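Local coordinates for protein mannuronan C5-epimerase (Pseudomonas syringae pv. tomato, PDB 4NK6) that converts beta-D-mannuronate residues of the alginate polymer to alpha-L-guluronate in the periplasm and helps guide the new chain toward the outer-membrane exporter AlgE, at residues Y249-D255 with H274-L280; F185-G190 with G213-Y219; M244-C250 with V268-P273. One frame throughout, in Å; residues are numbered along the deposited sequence.

All three interactions join consecutive rungs of the right-handed parallel beta-helix, in one sheet where strands 186-188, 215-217, 246-251 and 269-274 lie side by side. Interaction 2 comes first along the chain, complete before the other two begin. Interactions 3 and 1 then alternate their segments and share Tyr-249 and Cys-250: 3 covers the entry to the rung pair, 1 the strand ends and following turns. The three centres lie 11 to 13 Å from one another. Interaction 2 reaches both others through the backbone of Tyr-249, and interaction 1 also through Tyr-251 N to Ile-216 O. Segments of 3 and 1 meet at His-274, the likely proton acceptor, where the coil leaves this sheet.

Interaction 1 (Y249-D255 with H274-L280); sequences YCYETRD and HDRSHGL
Build two successive coils of the right-handed parallel beta-helix where they leave one sheet and turn. Segment 249-255 is extended through Tyr-251, then turns at Glu-252 (phi/psi 43/53); 274-280 turns at Asp-275 and Arg-276, both with positive phi. CA atoms of Glu-252 and Ser-277 lie 4.3 Å apart, those of Arg-254 and His-278 5.2 Å, those of Asp-255 and Gly-279 4.5 Å.

Backbone hydrogen bonds run from Glu-252 N to Asp-275 O (2.9 Å), His-278 N to Thr-253 O (3.0 Å) and Asp-255 N to His-278 O (2.9 Å). Ser-277 (chi1 m) ties both turns together: its OG accepts from Thr-253 N at 3.0 Å and donates to His-274 O at 2.8 Å. Gly-279 has positive phi, and a CB there would strike Asp-255 OD1.

Among charged groups, Glu-252 (m, t) OE2 receives Arg-276 (m, t, m) NH1 (2.9 Å) and NE (3.1 Å) in a salt bridge. His-274 (chi1 -118°) ND1 donates to Asp-275 OD1 at 2.9 Å. This bond holds His-274, the probable proton acceptor, from its ND1 side; Arg-300 pairs with the same OD1. One water lies 2.5 Å from Tyr-249 OH and bonds weakly to Asp-275 OD2 (3.1 Å); a second donates hydrogen bonds to Asp-255 OD1 and Gly-279 O, 2.6 Å each.

Apolar contact is sparser: Cys-250 SG meets Leu-280 CD1 at 4.1 Å, and Tyr-249 CE1 lies 3.7 Å from His-274 CB.

Strand 215-217 flanks Tyr-249 to Tyr-251, Glu-231 is hydrogen-bonded to His-278 NE2, and beyond Leu-280 the chain enters strand 281-288.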
loop_
_atom_site.group_PDB
_atom_site.type_symbol
_atom_site.label_atom_id
_atom_site.label_comp_id
_atom_site.label_asym_id
_atom_site.label_seq_id
_atom_site.Cartn_x
_atom_site.Cartn_y
_atom_site.Cartn_z
ATOM N N TYR A 249 -0.262 1.544 2.247
ATOM C CA TYR A 249 -0.087 2.934 1.857
ATOM C C TYR A 249 1.357 3.331 2.079
ATOM O O TYR A 249 1.990 2.871 3.030
ATOM C CB TYR A 249 -0.999 3.841 2.703
ATOM C CG TYR A 249 -0.716 5.327 2.559
ATOM C CD1 TYR A 249 -1.309 6.073 1.545
ATOM C CD2 TYR A 249 0.136 5.983 3.440
ATOM C CE1 TYR A 249 -1.057 7.433 1.404
ATOM C CE2 TYR A 249 0.395 7.347 3.306
ATOM C CZ TYR A 249 -0.207 8.062 2.289
ATOM O OH TYR A 249 0.045 9.408 2.150
ATOM N N CYS A 250 1.884 4.185 1.210
ATOM C CA CYS A 250 3.164 4.812 1.508
ATOM C C CYS A 250 3.275 6.249 0.994
ATOM O O CYS A 250 2.517 6.677 0.123
ATOM C CB CYS A 250 4.352 3.952 1.052
ATOM S SG CYS A 250 4.546 3.773 -0.730
ATOM N N TYR A 251 4.229 6.980 1.557
ATOM C CA TYR A 251 4.443 8.391 1.260
ATOM C C TYR A 251 5.940 8.641 1.284
ATOM O O TYR A 251 6.599 8.333 2.285
ATOM C CB TYR A 251 3.755 9.245 2.339
ATOM C CG TYR A 251 4.130 10.722 2.355
ATOM C CD1 TYR A 251 5.206 11.182 3.112
ATOM C CD2 TYR A 251 3.386 11.658 1.645
ATOM C CE1 TYR A 251 5.548 12.529 3.143
ATOM C CE2 TYR A 251 3.718 13.015 1.664
ATOM C CZ TYR A 251 4.800 13.439 2.419
ATOM O OH TYR A 251 5.137 14.774 2.447
ATOM N N GLU A 252 6.467 9.197 0.196
ATOM C CA GLU A 252 7.897 9.451 0.050
ATOM C C GLU A 252 8.753 8.276 0.544
ATOM O O GLU A 252 9.650 8.439 1.374
ATOM C CB GLU A 252 8.273 10.768 0.735
ATOM C CG GLU A 252 7.727 11.985 -0.001
ATOM C CD GLU A 252 8.198 13.297 0.590
ATOM O OE1 GLU A 252 9.106 13.270 1.448
ATOM O OE2 GLU A 252 7.656 14.357 0.200
ATOM N N THR A 253 8.444 7.092 0.023
ATOM C CA THR A 253 9.060 5.841 0.450
ATOM C C THR A 253 9.941 5.315 -0.670
ATOM O O THR A 253 9.630 5.509 -1.847
ATOM C CB THR A 253 7.960 4.822 0.819
ATOM O OG1 THR A 253 7.312 5.250 2.020
ATOM C CG2 THR A 253 8.518 3.418 1.028
ATOM N N ARG A 254 11.055 4.674 -0.324
ATOM C CA ARG A 254 11.968 4.184 -1.350
ATOM C C ARG A 254 12.119 2.667 -1.345
ATOM O O ARG A 254 12.175 2.039 -0.287
ATOM C CB ARG A 254 13.345 4.835 -1.208
ATOM C CG ARG A 254 14.091 4.411 0.046
ATOM C CD ARG A 254 15.542 4.862 0.030
ATOM N NE ARG A 254 16.269 4.343 1.185
ATOM C CZ ARG A 254 16.910 3.175 1.209
ATOM N NH1 ARG A 254 16.925 2.389 0.135
ATOM N NH2 ARG A 254 17.540 2.792 2.311
ATOM N N ASP A 255 12.170 2.086 -2.540
ATOM C CA ASP A 255 12.627 0.705 -2.721
ATOM C C ASP A 255 11.821 -0.330 -1.938
ATOM O O ASP A 255 12.342 -1.376 -1.556
ATOM C CB ASP A 255 14.102 0.606 -2.344
ATOM C CG ASP A 255 14.956 1.609 -3.098
ATOM O OD1 ASP A 255 14.759 1.755 -4.324
ATOM O OD2 ASP A 255 15.808 2.262 -2.466
ATOM N N HIS A 274 2.019 6.218 -2.701
ATOM C CA HIS A 274 1.665 7.614 -2.934
ATOM C C HIS A 274 2.864 8.544 -2.858
ATOM O O HIS A 274 3.905 8.208 -2.280
ATOM C CB HIS A 274 0.657 8.079 -1.864
ATOM C CG HIS A 274 -0.674 8.504 -2.410
ATOM N ND1 HIS A 274 -0.952 9.808 -2.764
ATOM C CD2 HIS A 274 -1.808 7.801 -2.645
ATOM C CE1 HIS A 274 -2.197 9.890 -3.203
ATOM N NE2 HIS A 274 -2.739 8.687 -3.138
ATOM N N ASP A 275 2.683 9.729 -3.433
ATOM C CA ASP A 275 3.478 10.911 -3.100
ATOM C C ASP A 275 4.990 10.748 -3.177
ATOM O O ASP A 275 5.671 10.700 -2.149
ATOM C CB ASP A 275 3.091 11.431 -1.711
ATOM C CG ASP A 275 1.711 12.088 -1.689
ATOM O OD1 ASP A 275 0.958 11.986 -2.679
ATOM O OD2 ASP A 275 1.372 12.702 -0.669
ATOM N N ARG A 276 5.504 10.684 -4.399
ATOM C CA ARG A 276 6.941 10.712 -4.646
ATOM C C ARG A 276 7.677 9.506 -4.050
ATOM O O ARG A 276 8.845 9.590 -3.712
ATOM C CB ARG A 276 7.542 12.049 -4.171
ATOM C CG ARG A 276 6.875 13.281 -4.819
ATOM C CD ARG A 276 7.200 14.606 -4.093
ATOM N NE ARG A 276 6.696 14.613 -2.716
ATOM C CZ ARG A 276 5.416 14.791 -2.381
ATOM N NH1 ARG A 276 5.050 14.787 -1.104
ATOM N NH2 ARG A 276 4.497 14.986 -3.316
ATOM N N SER A 277 6.982 8.385 -3.914
ATOM C CA SER A 277 7.658 7.134 -3.610
ATOM C C SER A 277 8.288 6.650 -4.921
ATOM O O SER A 277 7.856 7.053 -6.003
ATOM C CB SER A 277 6.662 6.110 -3.052
ATOM O OG SER A 277 6.081 6.562 -1.828
ATOM N N HIS A 278 9.309 5.802 -4.840
ATOM C CA HIS A 278 10.034 5.406 -6.041
ATOM C C HIS A 278 10.828 4.110 -5.851
ATOM O O HIS A 278 11.257 3.792 -4.743
ATOM C CB HIS A 278 10.985 6.533 -6.443
ATOM C CG HIS A 278 11.929 6.923 -5.350
ATOM N ND1 HIS A 278 13.174 6.349 -5.204
ATOM C CD2 HIS A 278 11.796 7.797 -4.323
ATOM C CE1 HIS A 278 13.777 6.869 -4.148
ATOM N NE2 HIS A 278 12.961 7.750 -3.596
ATOM N N GLY A 279 11.036 3.378 -6.944
ATOM C CA GLY A 279 11.815 2.152 -6.905
ATOM C C GLY A 279 11.020 1.028 -6.270
ATOM O O GLY A 279 11.576 0.032 -5.837
ATOM N N LEU A 280 9.706 1.186 -6.207
ATOM C CA LEU A 280 8.886 0.181 -5.550
ATOM C C LEU A 280 8.791 -1.078 -6.406
ATOM O O LEU A 280 8.790 -1.009 -7.637
ATOM C CB LEU A 280 7.493 0.733 -5.251
ATOM C CG LEU A 280 7.421 2.102 -4.566
ATOM C CD1 LEU A 280 5.978 2.434 -4.291
ATOM C CD2 LEU A 280 8.224 2.143 -3.268
HETATM O O HOH W 1 -0.925 10.980 0.407
HETATM O O HOH W 2 14.146 -0.220 -5.936
#

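Interaction 2 (F185-G190 with G213-Y219); sequences FVLTWG and GVSISQY
Strands 186-188 and 215-217 run parallel, axes 4.8 Å apart and 14° off, pairing Val-186 with Val-214, Leu-187 with Ser-215 and Thr-188 with Ile-216. Hydrogen bonds go from Val-186 N to Gly-213 O (2.7 Å), Ser-215 N to Val-186 O, Thr-188 N to Ser-215 O and Ser-217 N to Thr-188 O (2.9 Å each). Gly-213, at phi/psi 157/-86, leads into the corner at Val-214 with angles that call for glycine.

Val-186 and Val-214 (both t) share a face with Thr-188 and Ile-216; Val-186 CB lies 4.4 Å from Val-214 CG2. There Ile-216 (m, m) brings CD1 within 3.3 Å of Thr-188 OG1. On the other face Leu-187 (t, p) sets CD1 3.9 Å from Ser-215 CB. Such in-register alignment of side chains on successive coils is characteristic of the parallel beta-helix; only the valines are like over like. Ser-215 (m) OG and Val-186 O share a water, 2.8 Å from each.

Trp-189 (m, chi2 121°) and Tyr-219 (m, chi2 -77°) lie nearly parallel at 7° but slid apart; Trp-189 CB sits 4.0 Å over the Tyr-219 ring centroid, a CH-pi contact. Trp-189 NE1 is hydrogen-bonded to Gly-63 O, Tyr-219 OH to Glu-153.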
loop_
_atom_site.group_PDB
_atom_site.type_symbol
_atom_site.label_atom_id
_atom_site.label_comp_id
_atom_site.label_asym_id
_atom_site.label_seq_id
_atom_site.Cartn_x
_atom_site.Cartn_y
_atom_site.Cartn_z
ATOM N N PHE A 185 -3.906 0.335 13.713
ATOM C CA PHE A 185 -3.197 0.408 12.451
ATOM C C PHE A 185 -1.707 0.278 12.712
ATOM O O PHE A 185 -1.259 0.301 13.861
ATOM C CB PHE A 185 -3.501 1.742 11.744
ATOM C CG PHE A 185 -3.154 2.957 12.570
ATOM C CD1 PHE A 185 -1.861 3.462 12.583
ATOM C CD2 PHE A 185 -4.121 3.593 13.336
ATOM C CE1 PHE A 185 -1.537 4.563 13.350
ATOM C CE2 PHE A 185 -3.808 4.705 14.106
ATOM C CZ PHE A 185 -2.523 5.195 14.115
ATOM N N VAL A 186 -0.940 0.134 11.641
ATOM C CA VAL A 186 0.519 0.147 11.740
ATOM C C VAL A 186 1.037 1.342 10.952
ATOM O O VAL A 186 0.542 1.636 9.860
ATOM C CB VAL A 186 1.155 -1.140 11.173
ATOM C CG1 VAL A 186 2.686 -1.097 11.319
ATOM C CG2 VAL A 186 0.590 -2.379 11.882
ATOM N N LEU A 187 2.010 2.045 11.516
ATOM C CA LEU A 187 2.553 3.242 10.890
ATOM C C LEU A 187 4.047 3.258 11.124
ATOM O O LEU A 187 4.491 3.094 12.251
ATOM C CB LEU A 187 1.923 4.503 11.510
ATOM C CG LEU A 187 2.579 5.856 11.189
ATOM C CD1 LEU A 187 2.530 6.133 9.692
ATOM C CD2 LEU A 187 1.938 7.013 11.966
ATOM N N THR A 188 4.826 3.427 10.064
ATOM C CA THR A 188 6.269 3.607 10.221
ATOM C C THR A 188 6.689 4.952 9.637
ATOM O O THR A 188 6.017 5.484 8.734
ATOM C CB THR A 188 7.087 2.454 9.587
ATOM O OG1 THR A 188 7.061 2.567 8.159
ATOM C CG2 THR A 188 6.513 1.103 10.002
ATOM N N TRP A 189 7.790 5.492 10.156
ATOM C CA TRP A 189 8.220 6.857 9.847
ATOM C C TRP A 189 9.554 6.897 9.109
ATOM O O TRP A 189 10.179 5.862 8.883
ATOM C CB TRP A 189 8.338 7.701 11.128
ATOM C CG TRP A 189 7.033 8.195 11.701
ATOM C CD1 TRP A 189 6.533 7.935 12.950
ATOM C CD2 TRP A 189 6.067 9.045 11.052
ATOM N NE1 TRP A 189 5.315 8.567 13.115
ATOM C CE2 TRP A 189 5.011 9.257 11.969
ATOM C CE3 TRP A 189 5.997 9.651 9.790
ATOM C CZ2 TRP A 189 3.894 10.043 11.658
ATOM C CZ3 TRP A 189 4.879 10.432 9.480
ATOM C CH2 TRP A 189 3.848 10.619 10.410
ATOM N N GLY A 190 9.993 8.102 8.752
ATOM C CA GLY A 190 11.254 8.277 8.055
ATOM C C GLY A 190 12.415 7.638 8.794
ATOM O O GLY A 190 12.517 7.756 10.014
ATOM N N GLY A 213 -4.035 1.924 7.628
ATOM C CA GLY A 213 -3.942 0.477 7.755
ATOM C C GLY A 213 -2.533 0.023 8.059
ATOM O O GLY A 213 -2.172 -0.184 9.212
ATOM N N VAL A 214 -1.740 -0.158 7.009
ATOM C CA VAL A 214 -0.297 -0.332 7.145
ATOM C C VAL A 214 0.274 0.797 6.306
ATOM O O VAL A 214 0.105 0.814 5.093
ATOM C CB VAL A 214 0.174 -1.692 6.599
ATOM C CG1 VAL A 214 1.700 -1.750 6.526
ATOM C CG2 VAL A 214 -0.389 -2.833 7.445
ATOM N N SER A 215 0.900 1.765 6.961
ATOM C CA SER A 215 1.357 2.973 6.291
ATOM C C SER A 215 2.840 3.161 6.517
ATOM O O SER A 215 3.294 3.151 7.654
ATOM C CB SER A 215 0.621 4.210 6.837
ATOM O OG SER A 215 -0.764 4.149 6.563
ATOM N N ILE A 216 3.578 3.348 5.425
ATOM C CA ILE A 216 5.016 3.588 5.455
ATOM C C ILE A 216 5.214 5.042 5.035
ATOM O O ILE A 216 4.770 5.430 3.969
ATOM C CB ILE A 216 5.734 2.670 4.440
ATOM C CG1 ILE A 216 5.230 1.224 4.575
ATOM C CG2 ILE A 216 7.243 2.757 4.593
ATOM C CD1 ILE A 216 5.575 0.569 5.931
ATOM N N SER A 217 5.879 5.856 5.846
ATOM C CA SER A 217 5.841 7.288 5.571
ATOM C C SER A 217 7.044 8.093 6.019
ATOM O O SER A 217 7.485 7.999 7.165
ATOM C CB SER A 217 4.578 7.903 6.200
ATOM O OG SER A 217 4.439 9.276 5.869
ATOM N N GLN A 218 7.553 8.920 5.116
ATOM C CA GLN A 218 8.475 9.969 5.516
ATOM C C GLN A 218 7.749 10.893 6.502
ATOM O O GLN A 218 6.515 10.986 6.478
ATOM C CB GLN A 218 8.938 10.743 4.276
ATOM C CG GLN A 218 9.877 11.920 4.538
ATOM C CD GLN A 218 11.154 11.523 5.285
ATOM O OE1 GLN A 218 11.149 11.374 6.505
ATOM N NE2 GLN A 218 12.248 11.361 4.551
ATOM N N TYR A 219 8.498 11.566 7.372
ATOM C CA TYR A 219 7.918 12.580 8.251
ATOM C C TYR A 219 7.288 13.705 7.423
ATOM O O TYR A 219 7.560 13.827 6.225
ATOM C CB TYR A 219 8.988 13.179 9.165
ATOM C CG TYR A 219 9.520 12.234 10.219
ATOM C CD1 TYR A 219 8.784 11.961 11.364
ATOM C CD2 TYR A 219 10.769 11.629 10.077
ATOM C CE1 TYR A 219 9.264 11.101 12.334
ATOM C CE2 TYR A 219 11.259 10.770 11.045
ATOM C CZ TYR A 219 10.500 10.513 12.174
ATOM O OH TYR A 219 10.967 9.662 13.148
HETATM O O HOH W 3 -1.631 3.246 9.035
#

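Interaction 3 (M244-C250 with V268-P273); sequences MWYGFYC and VYGIDP
Val-268 is the knob: its CB points at segment 244-250, and with chi1 t its CG2 stands 3.5 Å above the centroid of the Trp-245 six-membered ring, 8° from the normal, a CH-pi contact. Its CB also touches Tyr-246 CE1 at 3.7 Å. Tyr-269 (chi1 m) turns its ring edge to the face of Tyr-246 (also m), centroids 5.0 Å apart and planes at 60°. Tyr-212 stacks on Tyr-246.

The backbones run parallel in register, Tyr-246 beside Tyr-269 through Cys-250 beside Pro-273, with CA atoms 4.7 to 4.9 Å apart. Val-268 N donates to Trp-245 O (2.9 Å), Gly-247 N to Tyr-269 O (3.1 Å) and Asp-272 N to Phe-248 O (2.8 Å); Phe-248 N to Gly-270 O (3.0 Å) is weak. Both segments bend at matching glycines, Gly-247 and Gly-270, the corner where a beta-helix coil passes from one sheet to the next. A CB on Gly-247 would clash with Gly-270 O.

Beyond the corner, Phe-248 (t) lays CD1 against Ile-271 CG2 at 3.9 Å, and Cys-250 SG settles 3.7 Å from Pro-273 CB; Ile-216 backs Phe-248 and Cys-250. On the other face Asp-272 (t) brings OD2 up to the gap between two tyrosine rings, 3.2 Å from Tyr-246 CE2 and 3.6 Å from Tyr-249 CD1, beside the probable catalytic base His-274.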
loop_
_atom_site.group_PDB
_atom_site.type_symbol
_atom_site.label_atom_id
_atom_site.label_comp_id
_atom_site.label_asym_id
_atom_site.label_seq_id
_atom_site.Cartn_x
_atom_site.Cartn_y
_atom_site.Cartn_z
ATOM N N MET A 244 -8.997 -4.139 5.527
ATOM C CA MET A 244 -8.216 -2.943 5.820
ATOM C C MET A 244 -8.823 -1.742 5.106
ATOM O O MET A 244 -9.359 -1.878 4.004
ATOM C CB MET A 244 -6.775 -3.113 5.327
ATOM C CG MET A 244 -6.141 -4.492 5.630
ATOM S SD MET A 244 -5.408 -4.664 7.263
ATOM C CE MET A 244 -3.952 -3.631 7.064
ATOM N N TRP A 245 -8.718 -0.562 5.710
ATOM C CA TRP A 245 -9.173 0.664 5.032
ATOM C C TRP A 245 -8.372 0.874 3.735
ATOM O O TRP A 245 -8.953 0.935 2.647
ATOM C CB TRP A 245 -9.098 1.868 5.988
ATOM C CG TRP A 245 -9.496 3.189 5.391
ATOM C CD1 TRP A 245 -8.661 4.206 5.042
ATOM C CD2 TRP A 245 -10.826 3.643 5.100
ATOM N NE1 TRP A 245 -9.383 5.258 4.535
ATOM C CE2 TRP A 245 -10.716 4.943 4.567
ATOM C CE3 TRP A 245 -12.098 3.072 5.226
ATOM C CZ2 TRP A 245 -11.829 5.685 4.153
ATOM C CZ3 TRP A 245 -13.207 3.818 4.819
ATOM C CH2 TRP A 245 -13.059 5.105 4.285
ATOM N N TYR A 246 -7.045 0.971 3.850
ATOM C CA TYR A 246 -6.138 0.737 2.720
ATOM C C TYR A 246 -5.295 -0.464 3.100
ATOM O O TYR A 246 -4.740 -0.505 4.199
ATOM C CB TYR A 246 -5.159 1.894 2.467
ATOM C CG TYR A 246 -5.738 3.261 2.124
ATOM C CD1 TYR A 246 -7.108 3.477 2.001
ATOM C CD2 TYR A 246 -4.890 4.340 1.929
ATOM C CE1 TYR A 246 -7.613 4.760 1.688
ATOM C CE2 TYR A 246 -5.376 5.601 1.626
ATOM C CZ TYR A 246 -6.728 5.807 1.507
ATOM O OH TYR A 246 -7.164 7.076 1.200
ATOM N N GLY A 247 -5.180 -1.442 2.209
ATOM C CA GLY A 247 -4.330 -2.583 2.491
ATOM C C GLY A 247 -2.880 -2.181 2.695
ATOM O O GLY A 247 -2.193 -2.710 3.575
ATOM N N PHE A 248 -2.406 -1.252 1.870
ATOM C CA PHE A 248 -1.039 -0.740 1.984
ATOM C C PHE A 248 -1.005 0.713 1.528
ATOM O O PHE A 248 -1.638 1.073 0.541
ATOM C CB PHE A 248 -0.064 -1.559 1.131
ATOM C CG PHE A 248 1.348 -0.975 1.065
ATOM C CD1 PHE A 248 1.699 -0.049 0.082
ATOM C CD2 PHE A 248 2.318 -1.359 1.978
ATOM C CE1 PHE A 248 2.981 0.489 0.015
ATOM C CE2 PHE A 248 3.613 -0.832 1.914
ATOM C CZ PHE A 248 3.944 0.095 0.927
ATOM N N TYR A 249 -0.262 1.544 2.247
ATOM C CA TYR A 249 -0.087 2.934 1.857
ATOM C C TYR A 249 1.357 3.331 2.079
ATOM O O TYR A 249 1.990 2.871 3.030
ATOM C CB TYR A 249 -0.999 3.841 2.703
ATOM C CG TYR A 249 -0.716 5.327 2.559
ATOM C CD1 TYR A 249 -1.309 6.073 1.545
ATOM C CD2 TYR A 249 0.136 5.983 3.440
ATOM C CE1 TYR A 249 -1.057 7.433 1.404
ATOM C CE2 TYR A 249 0.395 7.347 3.306
ATOM C CZ TYR A 249 -0.207 8.062 2.289
ATOM O OH TYR A 249 0.045 9.408 2.150
ATOM N N CYS A 250 1.884 4.185 1.210
ATOM C CA CYS A 250 3.164 4.812 1.508
ATOM C C CYS A 250 3.275 6.249 0.994
ATOM O O CYS A 250 2.517 6.677 0.123
ATOM C CB CYS A 250 4.352 3.952 1.052
ATOM S SG CYS A 250 4.546 3.773 -0.730
ATOM N N VAL A 268 -11.138 0.605 0.751
ATOM C CA VAL A 268 -10.958 1.606 -0.294
ATOM C C VAL A 268 -9.990 1.155 -1.391
ATOM O O VAL A 268 -10.340 1.155 -2.567
ATOM C CB VAL A 268 -10.520 2.986 0.266
ATOM C CG1 VAL A 268 -10.465 4.014 -0.866
ATOM C CG2 VAL A 268 -11.491 3.468 1.346
ATOM N N TYR A 269 -8.768 0.800 -1.002
ATOM C CA TYR A 269 -7.743 0.360 -1.945
ATOM C C TYR A 269 -7.106 -0.917 -1.427
ATOM O O TYR A 269 -7.054 -1.135 -0.213
ATOM C CB TYR A 269 -6.622 1.399 -2.063
ATOM C CG TYR A 269 -7.037 2.783 -2.530
ATOM C CD1 TYR A 269 -7.716 2.961 -3.729
ATOM C CD2 TYR A 269 -6.705 3.914 -1.789
ATOM C CE1 TYR A 269 -8.074 4.222 -4.172
ATOM C CE2 TYR A 269 -7.064 5.179 -2.221
ATOM C CZ TYR A 269 -7.742 5.325 -3.415
ATOM O OH TYR A 269 -8.099 6.580 -3.849
ATOM N N GLY A 270 -6.597 -1.744 -2.337
ATOM C CA GLY A 270 -5.721 -2.837 -1.944
ATOM C C GLY A 270 -4.329 -2.315 -1.627
ATOM O O GLY A 270 -3.915 -2.301 -0.479
ATOM N N ILE A 271 -3.622 -1.859 -2.655
ATOM C CA ILE A 271 -2.253 -1.373 -2.521
ATOM C C ILE A 271 -2.196 0.045 -3.092
ATOM O O ILE A 271 -2.488 0.248 -4.270
ATOM C CB ILE A 271 -1.268 -2.280 -3.320
ATOM C CG1 ILE A 271 -1.464 -3.759 -2.953
ATOM C CG2 ILE A 271 0.174 -1.881 -3.067
ATOM C CD1 ILE A 271 -0.499 -4.715 -3.680
ATOM N N ASP A 272 -1.817 1.021 -2.265
ATOM C CA ASP A 272 -1.951 2.439 -2.632
ATOM C C ASP A 272 -0.685 3.266 -2.345
ATOM O O ASP A 272 -0.695 4.154 -1.481
ATOM C CB ASP A 272 -3.170 3.021 -1.880
ATOM C CG ASP A 272 -3.356 4.535 -2.084
ATOM O OD1 ASP A 272 -3.185 5.039 -3.214
ATOM O OD2 ASP A 272 -3.664 5.222 -1.086
ATOM N N PRO A 273 0.417 2.985 -3.068
ATOM C CA PRO A 273 1.629 3.801 -2.891
ATOM C C PRO A 273 1.403 5.239 -3.361
ATOM O O PRO A 273 0.691 5.440 -4.335
ATOM C CB PRO A 273 2.641 3.121 -3.816
ATOM C CG PRO A 273 2.134 1.717 -3.988
ATOM C CD PRO A 273 0.643 1.888 -4.029
#